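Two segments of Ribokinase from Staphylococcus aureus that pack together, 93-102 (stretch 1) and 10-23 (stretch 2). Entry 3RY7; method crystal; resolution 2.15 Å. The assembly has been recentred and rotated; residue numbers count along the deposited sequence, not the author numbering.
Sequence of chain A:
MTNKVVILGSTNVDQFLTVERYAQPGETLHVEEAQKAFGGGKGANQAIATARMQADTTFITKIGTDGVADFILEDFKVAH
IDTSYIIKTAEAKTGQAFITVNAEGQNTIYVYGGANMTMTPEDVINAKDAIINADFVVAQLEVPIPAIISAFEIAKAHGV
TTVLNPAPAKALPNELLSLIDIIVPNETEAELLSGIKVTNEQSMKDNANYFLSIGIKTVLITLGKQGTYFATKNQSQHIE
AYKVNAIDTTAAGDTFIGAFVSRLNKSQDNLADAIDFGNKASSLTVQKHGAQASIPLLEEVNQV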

# COMPACT_ATOMS: atom_id res chain seq x y z
N LYS A 93 10.58 14.34 -25.33
CA LYS A 93 9.91 13.21 -24.75
C LYS A 93 9.21 13.64 -23.47
O LYS A 93 9.50 14.70 -22.91
CB LYS A 93 10.93 12.11 -24.50
CG LYS A 93 11.61 11.63 -25.78
CD LYS A 93 12.75 10.68 -25.46
CE LYS A 93 13.74 11.34 -24.49
NZ LYS A 93 14.82 12.11 -25.18
N THR A 94 8.25 12.85 -23.02
CA THR A 94 7.57 13.15 -21.77
C THR A 94 8.58 13.26 -20.63
O THR A 94 9.59 12.56 -20.60
CB THR A 94 6.53 12.09 -21.45
OG1 THR A 94 5.61 12.05 -22.54
CG2 THR A 94 5.80 12.43 -20.15
N GLY A 95 8.32 14.19 -19.71
CA GLY A 95 9.18 14.36 -18.55
C GLY A 95 9.28 13.05 -17.77
O GLY A 95 8.31 12.29 -17.73
N GLN A 96 10.43 12.81 -17.16
CA GLN A 96 10.68 11.56 -16.45
C GLN A 96 11.57 11.74 -15.22
O GLN A 96 12.43 12.63 -15.18
CB GLN A 96 11.34 10.54 -17.39
CG GLN A 96 10.44 10.13 -18.52
CD GLN A 96 11.20 9.47 -19.64
OE1 GLN A 96 11.90 8.48 -19.42
NE2 GLN A 96 11.06 10.00 -20.85
N ALA A 97 11.36 10.88 -14.23
CA ALA A 97 12.26 10.83 -13.09
C ALA A 97 12.83 9.42 -12.95
O ALA A 97 12.12 8.41 -13.10
CB ALA A 97 11.54 11.26 -11.82
N PHE A 98 14.12 9.36 -12.66
CA PHE A 98 14.81 8.09 -12.49
C PHE A 98 15.25 7.99 -11.03
O PHE A 98 16.14 8.71 -10.57
CB PHE A 98 15.97 8.02 -13.47
CG PHE A 98 15.57 8.40 -14.88
CD1 PHE A 98 15.79 9.68 -15.36
CD2 PHE A 98 14.93 7.48 -15.71
CE1 PHE A 98 15.41 10.04 -16.66
CE2 PHE A 98 14.54 7.83 -17.01
CZ PHE A 98 14.78 9.11 -17.48
N ILE A 99 14.57 7.09 -10.32
CA ILE A 99 14.68 6.99 -8.87
C ILE A 99 15.22 5.63 -8.42
O ILE A 99 14.60 4.59 -8.68
CB ILE A 99 13.28 7.20 -8.24
CG1 ILE A 99 12.73 8.57 -8.66
CG2 ILE A 99 13.35 7.08 -6.73
CD1 ILE A 99 11.25 8.76 -8.41
N THR A 100 16.38 5.63 -7.76
CA THR A 100 16.94 4.40 -7.22
C THR A 100 16.69 4.33 -5.72
O THR A 100 17.17 5.17 -4.96
CB THR A 100 18.45 4.32 -7.48
OG1 THR A 100 18.71 4.62 -8.86
CG2 THR A 100 18.97 2.91 -7.17
N VAL A 101 15.90 3.34 -5.29
CA VAL A 101 15.61 3.09 -3.89
C VAL A 101 16.53 2.02 -3.29
O VAL A 101 16.76 0.98 -3.92
CB VAL A 101 14.18 2.58 -3.73
CG1 VAL A 101 13.81 2.52 -2.26
CG2 VAL A 101 13.23 3.43 -4.51
N ASN A 102 17.06 2.23 -2.09
CA ASN A 102 17.80 1.16 -1.42
C ASN A 102 16.97 0.41 -0.37
O ASN A 102 15.78 0.69 -0.18
CB ASN A 102 19.16 1.62 -0.88
CG ASN A 102 19.06 2.66 0.22
OD1 ASN A 102 17.99 2.88 0.81
ND2 ASN A 102 20.19 3.29 0.53
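Stretch 2, residues 10-23: STNVDQFLTVERYA

Stretch 2 runs beside stretch 1 as a neighbouring parallel β-strand: residues 12-18 are extended, and their axis makes an angle of 20° with that of the strand formed by stretch 1, with a signed crossing angle of -20° and a closest approach of 4.3 Å. The register is simple, Val13 lying beside Gln96 and each following residue beside the next, as far as Thr18 beside Val101.

Ser10 lies out of reach. At Thr11 the two stretches are joined through a water, which donates to Thr11 O (2.9 Å) and accepts from Gly95 N (2.9 Å), filling a gap ahead of the regular ladder. The lack of a side chain on Gly95 suits this place, since an ideal CB there would lie a tight 3.3 Å from Thr11 O. Asn12 CA lies 3.3 Å from Gly95 O, a CA-H...O contact.

Val13, whose branched side chain favours an extended backbone, begins the ladder. Its N donates to Gly95 O (3.0 Å), and its O accepts from Ala97 N (3.1 Å). A residue in a parallel strand bonds in this way to the two residues flanking its partner, here Gln96, and Gln15 and Leu17 repeat the pattern. Asp14 points to the other face, where the small Ala97 leaves room for its carboxylate; Ala97 CB is 3.4 Å from Asp14 OD1, and both carboxylate oxygens find partners elsewhere in the structure.

Gln15 straddles Phe98: Gln15 N donates to Ala97 O at 2.6 Å, a short bond, and Gln15 O accepts from Ile99 N at 2.9 Å. Its long side chain reaches the Phe98 ring, with Gln15 NE2 4.0 Å from Phe98 CE2. Phe16 returns to the face of Ala97 and supplies a broad apolar surface. Ile99 CB sits over its ring, 4.2 Å from the centroid, in a CH-π contact; Ile99 CD1 approaches Phe16 CZ to 3.4 Å, while Val101 CG2 meets the ring edge, 3.9 Å from Phe16 CD1.

Leu17, its side chain on the same face as Thr100, continues the ladder, its N donating to Ile99 O (3.0 Å) and its O accepting from Val101 N (3.0 Å). Thr18, β-branched and at ease in an extended chain, pairs with Val101. Beyond the strand, Val19 N still donates to Val101 O (2.8 Å), and Val19 CG1 packs 3.8 Å from Thr100 CG2.

Glu20 and Arg21 direct their CA-to-CB bonds away, as suits exposed charged residues. Tyr22 then brings its ring back: Asn102 CB lies over one face, 3.9 Å from the centroid, and Thr100 CG2 is 3.6 Å from Tyr22 CE1. Ala23 has left the contact.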

# COMPACT_ATOMS: atom_id res chain seq x y z
N SER A 10 3.74 19.94 -13.97
CA SER A 10 4.45 18.86 -14.63
C SER A 10 3.74 17.51 -14.54
O SER A 10 3.05 17.20 -13.56
CB SER A 10 5.82 18.72 -13.98
OG SER A 10 5.69 18.42 -12.60
N THR A 11 3.92 16.71 -15.58
CA THR A 11 3.59 15.29 -15.52
C THR A 11 4.87 14.51 -15.81
O THR A 11 5.55 14.79 -16.81
CB THR A 11 2.52 14.91 -16.55
OG1 THR A 11 1.29 15.57 -16.22
CG2 THR A 11 2.27 13.39 -16.54
N ASN A 12 5.20 13.58 -14.93
CA ASN A 12 6.42 12.80 -15.06
C ASN A 12 6.10 11.31 -15.08
O ASN A 12 5.15 10.88 -14.43
CB ASN A 12 7.36 13.04 -13.88
CG ASN A 12 8.13 14.36 -13.97
OD1 ASN A 12 8.24 14.95 -15.05
ND2 ASN A 12 8.68 14.80 -12.84
N VAL A 13 6.89 10.52 -15.80
CA VAL A 13 6.86 9.09 -15.59
C VAL A 13 8.04 8.73 -14.69
O VAL A 13 9.19 8.90 -15.07
CB VAL A 13 6.88 8.29 -16.90
CG1 VAL A 13 6.95 6.80 -16.62
CG2 VAL A 13 5.65 8.65 -17.75
N ASP A 14 7.75 8.30 -13.46
CA ASP A 14 8.78 7.91 -12.51
C ASP A 14 9.25 6.47 -12.76
O ASP A 14 8.46 5.54 -12.69
CB ASP A 14 8.26 8.02 -11.08
CG ASP A 14 7.94 9.46 -10.66
OD1 ASP A 14 8.30 10.42 -11.40
OD2 ASP A 14 7.35 9.63 -9.58
N GLN A 15 10.53 6.30 -13.05
CA GLN A 15 11.12 4.98 -13.15
C GLN A 15 11.83 4.55 -11.89
O GLN A 15 12.91 5.05 -11.59
CB GLN A 15 12.12 4.93 -14.29
CG GLN A 15 11.69 3.99 -15.36
CD GLN A 15 10.70 4.65 -16.27
OE1 GLN A 15 9.63 4.11 -16.55
NE2 GLN A 15 11.04 5.84 -16.72
N PHE A 16 11.24 3.61 -11.17
CA PHE A 16 11.80 3.12 -9.92
C PHE A 16 12.61 1.84 -10.08
O PHE A 16 12.10 0.83 -10.57
CB PHE A 16 10.68 2.88 -8.91
CG PHE A 16 10.11 4.14 -8.33
CD1 PHE A 16 10.62 4.67 -7.15
CD2 PHE A 16 9.06 4.80 -8.96
CE1 PHE A 16 10.09 5.83 -6.60
CE2 PHE A 16 8.52 5.96 -8.42
CZ PHE A 16 9.04 6.47 -7.23
N LEU A 17 13.87 1.89 -9.65
CA LEU A 17 14.72 0.71 -9.54
C LEU A 17 15.04 0.45 -8.08
O LEU A 17 15.73 1.24 -7.44
CB LEU A 17 16.03 0.95 -10.28
CG LEU A 17 16.97 -0.25 -10.43
CD1 LEU A 17 16.36 -1.27 -11.38
CD2 LEU A 17 18.34 0.19 -10.93
N THR A 18 14.53 -0.65 -7.53
CA THR A 18 14.80 -0.98 -6.14
C THR A 18 16.04 -1.85 -6.05
O THR A 18 16.07 -2.96 -6.58
CB THR A 18 13.64 -1.73 -5.48
OG1 THR A 18 12.44 -0.96 -5.61
CG2 THR A 18 13.93 -1.95 -4.01
N VAL A 19 17.06 -1.33 -5.39
CA VAL A 19 18.26 -2.10 -5.11
C VAL A 19 18.33 -2.41 -3.62
O VAL A 19 17.43 -2.04 -2.84
CB VAL A 19 19.53 -1.35 -5.55
CG1 VAL A 19 19.38 -0.88 -6.98
CG2 VAL A 19 19.78 -0.17 -4.62
N GLU A 20 19.38 -3.11 -3.23
CA GLU A 20 19.61 -3.40 -1.82
C GLU A 20 20.58 -2.34 -1.34
O GLU A 20 20.38 -1.70 -0.31
CB GLU A 20 20.24 -4.79 -1.67
CG GLU A 20 19.77 -5.56 -0.44
CD GLU A 20 19.16 -6.91 -0.79
OE1 GLU A 20 19.93 -7.85 -1.13
OE2 GLU A 20 17.92 -7.04 -0.72
N ARG A 21 21.66 -2.18 -2.06
CA ARG A 21 22.59 -1.15 -1.72
C ARG A 21 23.03 -0.44 -2.97
O ARG A 21 23.26 -1.02 -3.99
CB ARG A 21 23.77 -1.67 -0.90
CG ARG A 21 24.86 -2.40 -1.67
CD ARG A 21 26.26 -2.33 -1.03
NE ARG A 21 27.19 -1.60 -1.88
CZ ARG A 21 28.16 -2.14 -2.60
NH1 ARG A 21 28.35 -3.43 -2.58
NH2 ARG A 21 28.94 -1.40 -3.36
N TYR A 22 23.13 0.86 -2.87
CA TYR A 22 23.53 1.70 -3.99
C TYR A 22 24.91 1.28 -4.44
O TYR A 22 25.81 1.11 -3.63
CB TYR A 22 23.56 3.19 -3.61
CG TYR A 22 22.20 3.79 -3.31
CD1 TYR A 22 21.19 3.81 -4.26
CD2 TYR A 22 21.93 4.36 -2.07
CE1 TYR A 22 19.95 4.36 -3.99
CE2 TYR A 22 20.70 4.91 -1.78
CZ TYR A 22 19.72 4.91 -2.74
OH TYR A 22 18.50 5.48 -2.45
N ALA A 23 25.09 1.12 -5.75
CA ALA A 23 26.42 0.88 -6.28
C ALA A 23 27.23 2.12 -6.01
O ALA A 23 26.68 3.16 -5.68
CB ALA A 23 26.39 0.67 -7.78
O HOH W 1 5.98 15.83 -19.48